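PDB 4DOX: coat protein from Papaya mosaic virus, which forms the capsid of a flexible filamentous plant virus, with largely helical subunits that probably assemble around the viral RNA. Local coordinates for residues Val64-Asp69 with Thr76-Pro81; Ser130-Ser135 with Ile169-Asn174; Lys137-Asp142 with Gln165-Ala170; Gly146-Ala151 with Arg161-Glu166. All coordinates share one frame; numbering follows the deposited sequence.

Interaction 1. Residues Val64-Asp69 with Thr76-Pro81; sequences VNFCYD and TTVTGP
Phe66 is the side chain that joins helix 56-70 to residues Thr76-Thr79, part of the connection that leads on to helix 89-98 in this all-helical coat protein. CB points from the helix toward the loop; with CG anti to the backbone N (chi1 171°), the ring carries on outward. CD1 comes to 3.9 Å from Thr79 O, and one step further CE1 lies 3.8 Å from Thr79 OG1, the two side chains crossing at about a right angle. On the other flank of the ring, CE2 meets Thr76 CG2 at 4.0 Å, a methyl that sits at the ring edge. CE2 also rests 3.8 Å from Val78 CA, while Val78 CG1 lies over one face, displaced toward the rim. The loop runs past the outer end of the ring with backbone atoms and methyl groups, and no hydrogen bond crosses between the two segments. Leu89, from helix 89-98, touches both Phe66 and Val78 and extends this apolar patch near the surface. At the tip, CZ approaches Thr77 O to 3.4 Å, with the carbonyl oxygen at the ring edge, near its plane.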
loop_
_atom_site.group_PDB
_atom_site.type_symbol
_atom_site.label_atom_id
_atom_site.label_comp_id
_atom_site.label_asym_id
_atom_site.label_seq_id
_atom_site.Cartn_x
_atom_site.Cartn_y
_atom_site.Cartn_z
ATOM N N VAL A 64 -1.246 -2.066 7.334
ATOM C CA VAL A 64 -0.996 -2.895 6.145
ATOM C C VAL A 64 -1.151 -4.385 6.424
ATOM O O VAL A 64 -1.786 -5.111 5.644
ATOM C CB VAL A 64 0.382 -2.611 5.523
ATOM C CG1 VAL A 64 0.530 -3.382 4.241
ATOM C CG2 VAL A 64 0.545 -1.090 5.311
ATOM N N ASN A 65 -0.572 -4.844 7.527
ATOM C CA ASN A 65 -0.738 -6.212 7.935
ATOM C C ASN A 65 -2.206 -6.551 8.080
ATOM O O ASN A 65 -2.653 -7.598 7.652
ATOM C CB ASN A 65 -0.067 -6.436 9.286
ATOM C CG ASN A 65 0.101 -7.937 9.633
ATOM O OD1 ASN A 65 0.699 -8.726 8.869
ATOM N ND2 ASN A 65 -0.403 -8.318 10.795
ATOM N N PHE A 66 -2.971 -5.659 8.700
ATOM C CA PHE A 66 -4.362 -5.965 9.000
ATOM C C PHE A 66 -5.071 -6.189 7.673
ATOM O O PHE A 66 -5.869 -7.119 7.550
ATOM C CB PHE A 66 -5.048 -4.832 9.777
ATOM C CG PHE A 66 -6.531 -5.033 9.897
ATOM C CD1 PHE A 66 -7.069 -5.714 10.984
ATOM C CD2 PHE A 66 -7.391 -4.610 8.877
ATOM C CE1 PHE A 66 -8.453 -5.939 11.060
ATOM C CE2 PHE A 66 -8.755 -4.819 8.953
ATOM C CZ PHE A 66 -9.291 -5.501 10.024
ATOM N N CYS A 67 -4.749 -5.343 6.682
ATOM C CA CYS A 67 -5.370 -5.407 5.340
ATOM C C CYS A 67 -4.927 -6.608 4.530
ATOM O O CYS A 67 -5.722 -7.148 3.728
ATOM C CB CYS A 67 -5.141 -4.119 4.572
ATOM S SG CYS A 67 -6.117 -2.792 5.335
ATOM N N TYR A 68 -3.684 -7.048 4.774
ATOM C CA TYR A 68 -3.172 -8.303 4.224
ATOM C C TYR A 68 -4.100 -9.487 4.530
ATOM O O TYR A 68 -4.289 -10.351 3.650
ATOM C CB TYR A 68 -1.755 -8.570 4.727
ATOM C CG TYR A 68 -1.070 -9.787 4.143
ATOM C CD1 TYR A 68 -0.250 -9.668 3.015
ATOM C CD2 TYR A 68 -1.207 -11.042 4.744
ATOM C CE1 TYR A 68 0.422 -10.776 2.479
ATOM C CE2 TYR A 68 -0.560 -12.161 4.237
ATOM C CZ TYR A 68 0.268 -12.051 3.095
ATOM O OH TYR A 68 0.923 -13.191 2.557
ATOM N N ASP A 69 -4.697 -9.519 5.741
ATOM C CA ASP A 69 -5.656 -10.605 6.119
ATOM C C ASP A 69 -7.099 -10.254 5.721
ATOM O O ASP A 69 -7.827 -11.068 5.145
ATOM C CB ASP A 69 -5.538 -11.013 7.609
ATOM C CG ASP A 69 -4.129 -11.563 7.969
ATOM O OD1 ASP A 69 -3.688 -12.542 7.306
ATOM O OD2 ASP A 69 -3.434 -11.005 8.894
ATOM N N THR A 76 -14.133 -2.142 4.090
ATOM C CA THR A 76 -13.540 -3.054 5.079
ATOM C C THR A 76 -13.664 -2.440 6.479
ATOM O O THR A 76 -13.374 -1.264 6.666
ATOM C CB THR A 76 -12.018 -3.299 4.786
ATOM O OG1 THR A 76 -11.868 -4.202 3.686
ATOM C CG2 THR A 76 -11.326 -3.903 5.972
ATOM N N THR A 77 -14.093 -3.240 7.453
ATOM C CA THR A 77 -14.112 -2.831 8.864
ATOM C C THR A 77 -12.780 -3.083 9.538
ATOM O O THR A 77 -12.404 -4.213 9.811
ATOM C CB THR A 77 -15.209 -3.573 9.620
ATOM O OG1 THR A 77 -16.342 -3.628 8.758
ATOM C CG2 THR A 77 -15.580 -2.870 10.947
ATOM N N VAL A 78 -12.081 -1.998 9.794
ATOM C CA VAL A 78 -10.811 -2.044 10.481
ATOM C C VAL A 78 -11.007 -2.118 12.013
ATOM O O VAL A 78 -11.678 -1.227 12.616
ATOM C CB VAL A 78 -9.906 -0.860 10.032
ATOM C CG1 VAL A 78 -8.556 -0.966 10.676
ATOM C CG2 VAL A 78 -9.731 -0.919 8.514
ATOM N N THR A 79 -10.463 -3.180 12.635
ATOM C CA THR A 79 -10.607 -3.357 14.100
ATOM C C THR A 79 -9.268 -3.534 14.840
ATOM O O THR A 79 -8.215 -3.771 14.225
ATOM C CB THR A 79 -11.451 -4.600 14.453
ATOM O OG1 THR A 79 -10.713 -5.779 14.064
ATOM C CG2 THR A 79 -12.799 -4.568 13.763
ATOM N N GLY A 80 -9.325 -3.474 16.165
ATOM C CA GLY A 80 -8.139 -3.743 16.957
ATOM C C GLY A 80 -7.181 -2.570 17.170
ATOM O O GLY A 80 -7.220 -1.560 16.437
ATOM N N PRO A 81 -6.316 -2.700 18.194
ATOM C CA PRO A 81 -5.384 -1.647 18.612
ATOM C C PRO A 81 -4.142 -1.592 17.714
ATOM O O PRO A 81 -3.859 -2.553 17.000
ATOM C CB PRO A 81 -4.966 -2.100 20.017
ATOM C CG PRO A 81 -5.018 -3.635 19.905
ATOM C CD PRO A 81 -6.211 -3.917 19.031
#

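Interaction 2. Residues Ser130-Ser135 with Ile169-Asn174; sequences SGYKPS and IANATN
Tyr132, in the long connection between helix 111-118 and helix 165-172, packs against the C-terminal end of the latter, its ring meeting Ala170 and, just past the helix, Asn174, and its hydroxyl reaching Asn171. Its CB does not point straight at the helix. Because CG stands beside the backbone N and anti to the carbonyl carbon (chi1 -73°), the ring swings round and the phenol end reaches the helical turn. One flank belongs to Ala170: its methyl CB lies 4.0 Å from Tyr132 CE1, and Ala170 O is 3.8 Å from Tyr132 OH. The other flank belongs to Asn174, the last residue modelled, whose ND2 comes to 3.7 Å from Tyr132 CE2; amide and ring planes are turned 52° apart, an inclined approach and not a flat stack. Between the two, the hydroxyl oxygen OH sits 3.5 Å from Asn171 CA, over the backbone of the turn. Ala139 and Ala140 also touch the ring, which is buried although Asn174 and the neighbouring Gly131 and Lys133 are exposed. The turn it leans on is tied internally. Thr173, the first residue to leave helical geometry, sends OG1 to Ile169 O at 2.9 Å, and Thr173 N donates to that same oxygen, giving the carbonyl two donors; the hydroxyl comes from above the carbonyl plane. What results is a helix C-terminus where a threonine hydroxyl bonds back to the carbonyl four residues earlier, with a tyrosine from a loop distant in sequence set against it by its phenol end.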
loop_
_atom_site.group_PDB
_atom_site.type_symbol
_atom_site.label_atom_id
_atom_site.label_comp_id
_atom_site.label_asym_id
_atom_site.label_seq_id
_atom_site.Cartn_x
_atom_site.Cartn_y
_atom_site.Cartn_z
ATOM N N SER A 130 -11.376 -17.426 0.158
ATOM C CA SER A 130 -11.329 -16.808 -1.182
ATOM C C SER A 130 -11.028 -17.931 -2.180
ATOM O O SER A 130 -11.013 -19.128 -1.823
ATOM C CB SER A 130 -10.300 -15.684 -1.262
ATOM O OG SER A 130 -10.427 -14.761 -0.186
ATOM N N GLY A 131 -10.801 -17.644 -3.436
ATOM C CA GLY A 131 -10.778 -18.839 -4.286
ATOM C C GLY A 131 -9.548 -19.735 -4.365
ATOM O O GLY A 131 -9.458 -20.526 -5.308
ATOM N N TYR A 132 -8.597 -19.641 -3.428
ATOM C CA TYR A 132 -7.205 -19.935 -3.827
ATOM C C TYR A 132 -6.719 -21.329 -3.593
ATOM O O TYR A 132 -7.045 -21.942 -2.587
ATOM C CB TYR A 132 -6.215 -18.950 -3.202
ATOM C CG TYR A 132 -6.209 -17.550 -3.781
ATOM C CD1 TYR A 132 -5.083 -17.043 -4.416
ATOM C CD2 TYR A 132 -7.312 -16.710 -3.644
ATOM C CE1 TYR A 132 -5.065 -15.717 -4.939
ATOM C CE2 TYR A 132 -7.311 -15.396 -4.140
ATOM C CZ TYR A 132 -6.196 -14.904 -4.788
ATOM O OH TYR A 132 -6.232 -13.613 -5.291
ATOM N N LYS A 133 -5.921 -21.818 -4.531
ATOM C CA LYS A 133 -5.257 -23.108 -4.384
ATOM C C LYS A 133 -4.169 -22.907 -3.377
ATOM O O LYS A 133 -3.664 -21.832 -3.251
ATOM C CB LYS A 133 -4.647 -23.602 -5.707
ATOM C CG LYS A 133 -5.612 -24.323 -6.652
ATOM C CD LYS A 133 -5.304 -24.037 -8.163
ATOM C CE LYS A 133 -4.399 -25.095 -8.854
ATOM N NZ LYS A 133 -3.632 -24.539 -10.024
ATOM N N PRO A 134 -3.789 -23.952 -2.663
ATOM C CA PRO A 134 -2.762 -23.809 -1.640
ATOM C C PRO A 134 -1.454 -23.306 -2.218
ATOM O O PRO A 134 -0.701 -22.643 -1.522
ATOM C CB PRO A 134 -2.615 -25.229 -1.099
ATOM C CG PRO A 134 -3.917 -25.847 -1.341
ATOM C CD PRO A 134 -4.527 -25.220 -2.537
ATOM N N SER A 135 -1.166 -23.638 -3.465
ATOM C CA SER A 135 0.035 -23.151 -4.115
ATOM C C SER A 135 -0.021 -21.669 -4.572
ATOM O O SER A 135 0.986 -21.118 -4.924
ATOM C CB SER A 135 0.401 -24.080 -5.260
ATOM O OG SER A 135 -0.748 -24.773 -5.687
ATOM N N ILE A 169 -0.954 -15.169 -11.808
ATOM C CA ILE A 169 -2.178 -15.558 -12.496
ATOM C C ILE A 169 -3.318 -15.688 -11.520
ATOM O O ILE A 169 -4.421 -15.225 -11.805
ATOM C CB ILE A 169 -1.995 -16.858 -13.356
ATOM C CG1 ILE A 169 -1.550 -16.466 -14.754
ATOM C CG2 ILE A 169 -3.294 -17.705 -13.469
ATOM C CD1 ILE A 169 -0.612 -17.468 -15.394
ATOM N N ALA A 170 -3.063 -16.301 -10.366
ATOM C CA ALA A 170 -4.151 -16.590 -9.439
ATOM C C ALA A 170 -4.800 -15.309 -8.958
ATOM O O ALA A 170 -5.995 -15.319 -8.670
ATOM C CB ALA A 170 -3.687 -17.448 -8.261
ATOM N N ASN A 171 -4.034 -14.216 -8.894
ATOM C CA ASN A 171 -4.529 -12.981 -8.303
ATOM C C ASN A 171 -5.210 -12.130 -9.351
ATOM O O ASN A 171 -6.186 -11.449 -9.055
ATOM C CB ASN A 171 -3.398 -12.209 -7.598
ATOM C CG ASN A 171 -3.881 -10.877 -6.925
ATOM O OD1 ASN A 171 -4.410 -10.873 -5.801
ATOM N ND2 ASN A 171 -3.652 -9.756 -7.610
ATOM N N ALA A 172 -4.676 -12.173 -10.571
ATOM C CA ALA A 172 -5.284 -11.555 -11.751
ATOM C C ALA A 172 -6.668 -12.142 -12.034
ATOM O O ALA A 172 -7.619 -11.394 -12.274
ATOM C CB ALA A 172 -4.384 -11.742 -12.958
ATOM N N THR A 173 -6.776 -13.478 -11.976
ATOM C CA THR A 173 -8.051 -14.191 -12.222
ATOM C C THR A 173 -8.998 -14.109 -11.024
ATOM O O THR A 173 -9.952 -14.870 -10.917
ATOM C CB THR A 173 -7.871 -15.669 -12.693
ATOM O OG1 THR A 173 -7.053 -16.371 -11.757
ATOM C CG2 THR A 173 -7.221 -15.724 -14.082
ATOM N N ASN A 174 -8.743 -13.151 -10.149
ATOM C CA ASN A 174 -9.664 -12.825 -9.089
ATOM C C ASN A 174 -10.156 -11.377 -9.250
ATOM O O ASN A 174 -10.267 -10.633 -8.277
ATOM C CB ASN A 174 -8.987 -13.055 -7.742
ATOM C CG ASN A 174 -9.706 -14.104 -6.902
ATOM O OD1 ASN A 174 -9.827 -15.301 -7.294
ATOM N ND2 ASN A 174 -10.181 -13.670 -5.726
#

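Interaction 3. Residues Lys137-Asp142 with Gln165-Ala170; sequences KFAAFD and QEERIA
Ala139 and Glu167 make the close part of this contact, where a short 3-10 segment passes helix 165-172 with Ala139 CA 5.3 Å from Glu167 CA. The methyl CB of Ala139 points at the helix and settles 3.5 Å from Glu167 O and 3.9 Å from Glu167 CB, small enough to let the backbones come this near. Beyond that point the fit opens up. Phe138 brings only its CB and the near edge of its ring toward Glu167, with CB 3.7 Å from OE2, while the rest of the ring leads away. A water fills in here, accepting from Phe138 N at 2.8 Å and donating to Glu167 OE2 at 2.6 Å. On the outward side of the helix, Arg168 points away from the 3-10 segment; its NE makes a weak bond of 3.3 Å to Gln165 OE1 and its NH1 a salt bridge to Glu148. The Glu167 chain, extended beyond CG, also has its other oxygen engaged: OE1 takes the Thr164 N-H and a salt bridge from Arg161 NH1. With Thr164 OG1 capping the backbone N of Glu167 in return, Thr164 and Glu167 form a capping box, the classic start of an alpha-helix.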
loop_
_atom_site.group_PDB
_atom_site.type_symbol
_atom_site.label_atom_id
_atom_site.label_comp_id
_atom_site.label_asym_id
_atom_site.label_seq_id
_atom_site.Cartn_x
_atom_site.Cartn_y
_atom_site.Cartn_z
ATOM N N LYS A 137 -1.543 -19.380 -2.577
ATOM C CA LYS A 137 -1.939 -18.850 -1.295
ATOM C C LYS A 137 -1.462 -17.445 -0.957
ATOM O O LYS A 137 -2.200 -16.647 -0.393
ATOM C CB LYS A 137 -1.174 -19.665 -0.320
ATOM C CG LYS A 137 -1.889 -20.577 0.455
ATOM C CD LYS A 137 -1.233 -20.532 1.771
ATOM C CE LYS A 137 -0.127 -21.481 1.928
ATOM N NZ LYS A 137 -0.719 -22.803 1.955
ATOM N N PHE A 138 -0.187 -17.198 -1.254
ATOM C CA PHE A 138 0.530 -16.004 -0.861
ATOM C C PHE A 138 0.206 -14.846 -1.770
ATOM O O PHE A 138 0.700 -13.759 -1.587
ATOM C CB PHE A 138 2.024 -16.300 -0.757
ATOM C CG PHE A 138 2.362 -17.112 0.434
ATOM C CD1 PHE A 138 2.717 -18.460 0.327
ATOM C CD2 PHE A 138 2.248 -16.549 1.693
ATOM C CE1 PHE A 138 2.983 -19.210 1.468
ATOM C CE2 PHE A 138 2.506 -17.288 2.826
ATOM C CZ PHE A 138 2.882 -18.621 2.714
ATOM N N ALA A 139 -0.671 -15.114 -2.728
ATOM C CA ALA A 139 -1.186 -14.135 -3.659
ATOM C C ALA A 139 -2.558 -13.602 -3.218
ATOM O O ALA A 139 -3.106 -12.701 -3.835
ATOM C CB ALA A 139 -1.290 -14.771 -4.999
ATOM N N ALA A 140 -3.116 -14.173 -2.146
ATOM C CA ALA A 140 -4.556 -13.924 -1.834
ATOM C C ALA A 140 -4.779 -12.661 -0.976
ATOM O O ALA A 140 -5.480 -12.702 0.055
ATOM C CB ALA A 140 -5.244 -15.170 -1.232
ATOM N N PHE A 141 -4.138 -11.569 -1.380
ATOM C CA PHE A 141 -4.472 -10.284 -0.814
ATOM C C PHE A 141 -4.757 -9.308 -1.914
ATOM O O PHE A 141 -4.236 -9.446 -3.046
ATOM C CB PHE A 141 -3.446 -9.758 0.199
ATOM C CG PHE A 141 -2.039 -9.594 -0.319
ATOM C CD1 PHE A 141 -1.464 -8.323 -0.396
ATOM C CD2 PHE A 141 -1.238 -10.713 -0.633
ATOM C CE1 PHE A 141 -0.124 -8.172 -0.865
ATOM C CE2 PHE A 141 0.073 -10.562 -1.078
ATOM C CZ PHE A 141 0.634 -9.302 -1.190
ATOM N N ASP A 142 -5.612 -8.332 -1.602
ATOM C CA ASP A 142 -6.130 -7.471 -2.638
ATOM C C ASP A 142 -5.234 -6.331 -3.089
ATOM O O ASP A 142 -5.686 -5.494 -3.862
ATOM C CB ASP A 142 -7.535 -6.968 -2.303
ATOM C CG ASP A 142 -7.568 -6.004 -1.122
ATOM O OD1 ASP A 142 -6.512 -5.474 -0.707
ATOM O OD2 ASP A 142 -8.681 -5.755 -0.616
ATOM N N GLN A 165 4.644 -17.329 -11.387
ATOM C CA GLN A 165 3.629 -17.074 -12.429
ATOM C C GLN A 165 2.240 -17.589 -11.969
ATOM O O GLN A 165 1.230 -16.928 -12.217
ATOM C CB GLN A 165 4.072 -17.683 -13.784
ATOM C CG GLN A 165 3.207 -17.358 -15.028
ATOM C CD GLN A 165 3.134 -15.859 -15.409
ATOM O OE1 GLN A 165 3.947 -15.027 -14.981
ATOM N NE2 GLN A 165 2.140 -15.518 -16.223
ATOM N N GLU A 166 2.196 -18.729 -11.272
ATOM C CA GLU A 166 0.949 -19.227 -10.701
ATOM C C GLU A 166 0.321 -18.217 -9.731
ATOM O O GLU A 166 -0.875 -17.938 -9.795
ATOM C CB GLU A 166 1.124 -20.586 -10.019
ATOM C CG GLU A 166 -0.194 -21.126 -9.508
ATOM C CD GLU A 166 -0.068 -22.351 -8.625
ATOM O OE1 GLU A 166 1.081 -22.728 -8.306
ATOM O OE2 GLU A 166 -1.119 -22.940 -8.251
ATOM N N GLU A 167 1.128 -17.675 -8.828
ATOM C CA GLU A 167 0.681 -16.587 -7.954
ATOM C C GLU A 167 0.179 -15.377 -8.738
ATOM O O GLU A 167 -0.914 -14.885 -8.438
ATOM C CB GLU A 167 1.746 -16.207 -6.926
ATOM C CG GLU A 167 1.895 -17.254 -5.834
ATOM C CD GLU A 167 3.203 -17.147 -5.068
ATOM O OE1 GLU A 167 4.169 -16.542 -5.581
ATOM O OE2 GLU A 167 3.286 -17.689 -3.956
ATOM N N ARG A 168 0.939 -14.909 -9.739
ATOM C CA ARG A 168 0.523 -13.729 -10.539
ATOM C C ARG A 168 -0.829 -14.001 -11.176
ATOM O O ARG A 168 -1.745 -13.194 -11.052
ATOM C CB ARG A 168 1.562 -13.305 -11.606
ATOM C CG ARG A 168 2.869 -12.708 -11.011
ATOM C CD ARG A 168 3.802 -11.944 -11.998
ATOM N NE ARG A 168 4.767 -12.875 -12.564
ATOM C CZ ARG A 168 6.016 -13.055 -12.145
ATOM N NH1 ARG A 168 6.523 -12.323 -11.153
ATOM N NH2 ARG A 168 6.769 -13.967 -12.751
ATOM N N ILE A 169 -0.954 -15.169 -11.808
ATOM C CA ILE A 169 -2.178 -15.558 -12.496
ATOM C C ILE A 169 -3.318 -15.688 -11.520
ATOM O O ILE A 169 -4.421 -15.225 -11.805
ATOM C CB ILE A 169 -1.995 -16.858 -13.356
ATOM C CG1 ILE A 169 -1.550 -16.466 -14.754
ATOM C CG2 ILE A 169 -3.294 -17.705 -13.469
ATOM C CD1 ILE A 169 -0.612 -17.468 -15.394
ATOM N N ALA A 170 -3.063 -16.301 -10.366
ATOM C CA ALA A 170 -4.151 -16.590 -9.439
ATOM C C ALA A 170 -4.800 -15.309 -8.958
ATOM O O ALA A 170 -5.995 -15.319 -8.670
ATOM C CB ALA A 170 -3.687 -17.448 -8.261
HETATM O O HOH W 1 1.412 -18.969 -2.681
#

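Interaction 4. Residues Gly146-Ala151 with Arg161-Glu166; sequences GVENPA and RSPTQE
Glu148 and Pro163 approach from opposite directions, the carboxylate of Glu148 coming up against CG and CD of the Pro163 ring. Glu148 is the third residue of a type I turn from Gly146 to Asn149, closed by Asn149 N to Gly146 O at 3.1 Å. Its CG lies anti to the carbonyl carbon (chi1 -64°) and the chain is extended beyond it, which carries the carboxylate across to the far segment. There CD comes to 3.6 Å from Pro163 CG, and OE2 lies 3.5 Å from Pro163 CD, so the carboxylate rests on the outer carbons of the proline ring. Ser162 OG stands a little further off, 3.7 Å from Glu148 OE2. The charge of that oxygen is met by a salt bridge from Arg168 NH1, a partner one turn into the following helix. Val147 adds a looser apolar touch, CG1 to Pro163 CD at 4.4 Å. Each segment is also braced on its own account: Asn149 OD1 accepts from Ala151 N at 3.0 Å in an Asx turn, with the donor in the carbonyl plane, and Arg161 curls back so that NH1 reaches Ser162 O at 3.0 Å, somewhat tilted from the plane of that carbonyl, the same guanidinium also carrying salt bridges to Asp120 and Glu167. Thr164, right after the proline, is the N-cap of helix 165-172. The contact therefore lies at the start of that helix, and behind it helix 111-118 presents Trp115 to both Val147 and Pro163.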
loop_
_atom_site.group_PDB
_atom_site.type_symbol
_atom_site.label_atom_id
_atom_site.label_comp_id
_atom_site.label_asym_id
_atom_site.label_seq_id
_atom_site.Cartn_x
_atom_site.Cartn_y
_atom_site.Cartn_z
ATOM N N GLY A 146 0.844 -4.625 -5.973
ATOM C CA GLY A 146 1.802 -3.634 -5.516
ATOM C C GLY A 146 3.175 -4.242 -5.330
ATOM O O GLY A 146 4.176 -3.499 -5.297
ATOM N N VAL A 147 3.238 -5.578 -5.216
ATOM C CA VAL A 147 4.500 -6.259 -4.848
ATOM C C VAL A 147 5.660 -5.992 -5.826
ATOM O O VAL A 147 6.816 -5.741 -5.416
ATOM C CB VAL A 147 4.328 -7.766 -4.654
ATOM C CG1 VAL A 147 5.681 -8.452 -4.532
ATOM C CG2 VAL A 147 3.481 -8.069 -3.406
ATOM N N GLU A 148 5.337 -6.038 -7.116
ATOM C CA GLU A 148 6.342 -5.833 -8.131
ATOM C C GLU A 148 6.287 -4.433 -8.707
ATOM O O GLU A 148 6.859 -4.196 -9.759
ATOM C CB GLU A 148 6.242 -6.901 -9.224
ATOM C CG GLU A 148 6.518 -8.329 -8.721
ATOM C CD GLU A 148 6.422 -9.428 -9.824
ATOM O OE1 GLU A 148 5.344 -9.639 -10.450
ATOM O OE2 GLU A 148 7.439 -10.124 -10.035
ATOM N N ASN A 149 5.618 -3.506 -8.022
ATOM C CA ASN A 149 5.654 -2.120 -8.436
ATOM C C ASN A 149 6.933 -1.415 -7.935
ATOM O O ASN A 149 7.153 -1.272 -6.716
ATOM C CB ASN A 149 4.412 -1.420 -7.939
ATOM C CG ASN A 149 4.134 -0.131 -8.676
ATOM O OD1 ASN A 149 5.002 0.739 -8.775
ATOM N ND2 ASN A 149 2.935 0.003 -9.189
ATOM N N PRO A 150 7.797 -0.974 -8.857
ATOM C CA PRO A 150 9.058 -0.308 -8.435
ATOM C C PRO A 150 8.886 1.041 -7.698
ATOM O O PRO A 150 9.818 1.500 -7.026
ATOM C CB PRO A 150 9.796 -0.101 -9.760
ATOM C CG PRO A 150 8.685 -0.109 -10.813
ATOM C CD PRO A 150 7.641 -1.038 -10.324
ATOM N N ALA A 151 7.718 1.672 -7.838
ATOM C CA ALA A 151 7.395 2.936 -7.159
ATOM C C ALA A 151 6.834 2.687 -5.721
ATOM O O ALA A 151 6.899 3.569 -4.846
ATOM C CB ALA A 151 6.421 3.734 -7.997
ATOM N N ARG A 161 11.763 -13.329 -2.544
ATOM C CA ARG A 161 11.682 -14.009 -3.846
ATOM C C ARG A 161 10.696 -13.196 -4.707
ATOM O O ARG A 161 9.980 -12.313 -4.187
ATOM C CB ARG A 161 11.271 -15.484 -3.724
ATOM C CG ARG A 161 9.868 -15.708 -3.218
ATOM C CD ARG A 161 9.456 -17.180 -3.313
ATOM N NE ARG A 161 8.180 -17.487 -2.648
ATOM C CZ ARG A 161 6.964 -17.300 -3.177
ATOM N NH1 ARG A 161 6.814 -16.781 -4.406
ATOM N NH2 ARG A 161 5.891 -17.641 -2.473
ATOM N N SER A 162 10.693 -13.451 -6.010
ATOM C CA SER A 162 9.612 -12.984 -6.867
ATOM C C SER A 162 8.371 -13.814 -6.657
ATOM O O SER A 162 8.459 -14.961 -6.177
ATOM C CB SER A 162 10.027 -13.074 -8.329
ATOM O OG SER A 162 10.496 -11.791 -8.698
ATOM N N PRO A 163 7.200 -13.260 -7.021
ATOM C CA PRO A 163 6.038 -14.147 -7.087
ATOM C C PRO A 163 6.239 -15.205 -8.173
ATOM O O PRO A 163 6.993 -14.972 -9.098
ATOM C CB PRO A 163 4.878 -13.213 -7.431
ATOM C CG PRO A 163 5.376 -11.878 -7.350
ATOM C CD PRO A 163 6.832 -11.843 -7.076
ATOM N N THR A 164 5.595 -16.369 -8.046
ATOM C CA THR A 164 5.557 -17.354 -9.140
ATOM C C THR A 164 4.490 -16.929 -10.129
ATOM O O THR A 164 3.548 -16.232 -9.757
ATOM C CB THR A 164 5.241 -18.753 -8.626
ATOM O OG1 THR A 164 3.922 -18.771 -8.085
ATOM C CG2 THR A 164 6.222 -19.144 -7.522
ATOM N N GLN A 165 4.644 -17.329 -11.387
ATOM C CA GLN A 165 3.629 -17.074 -12.429
ATOM C C GLN A 165 2.240 -17.589 -11.969
ATOM O O GLN A 165 1.230 -16.928 -12.217
ATOM C CB GLN A 165 4.072 -17.683 -13.784
ATOM C CG GLN A 165 3.207 -17.358 -15.028
ATOM C CD GLN A 165 3.134 -15.859 -15.409
ATOM O OE1 GLN A 165 3.947 -15.027 -14.981
ATOM N NE2 GLN A 165 2.140 -15.518 -16.223
ATOM N N GLU A 166 2.196 -18.729 -11.272
ATOM C CA GLU A 166 0.949 -19.227 -10.701
ATOM C C GLU A 166 0.321 -18.217 -9.731
ATOM O O GLU A 166 -0.875 -17.938 -9.795
ATOM C CB GLU A 166 1.124 -20.586 -10.019
ATOM C CG GLU A 166 -0.194 -21.126 -9.508
ATOM C CD GLU A 166 -0.068 -22.351 -8.625
ATOM O OE1 GLU A 166 1.081 -22.728 -8.306
ATOM O OE2 GLU A 166 -1.119 -22.940 -8.251
#

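Interactions 2, 3 and 4 follow helix 165-172 from its end to its start: interaction 2 at the last turn, interaction 3 on its first turn, interaction 4 just ahead of it around the N-cap. Centres of 2 and 3 are about 5 Å apart, those of 3 and 4 about 10 Å. Interactions 3 and 4 share Gln165 and Glu166 and also meet through apolar packing, Phe141 CZ lying 3.8 Å from Val147 CG2, while Ser135 OG of interaction 2 probably bonds to Glu166 OE2 at 3.2 Å. Interaction 1 stands apart, its centre about 19 Å from that of interaction 3, yet its helix reaches the group through aromatic packing, with Tyr68 CE1 3.5 Å from Phe141 CD2.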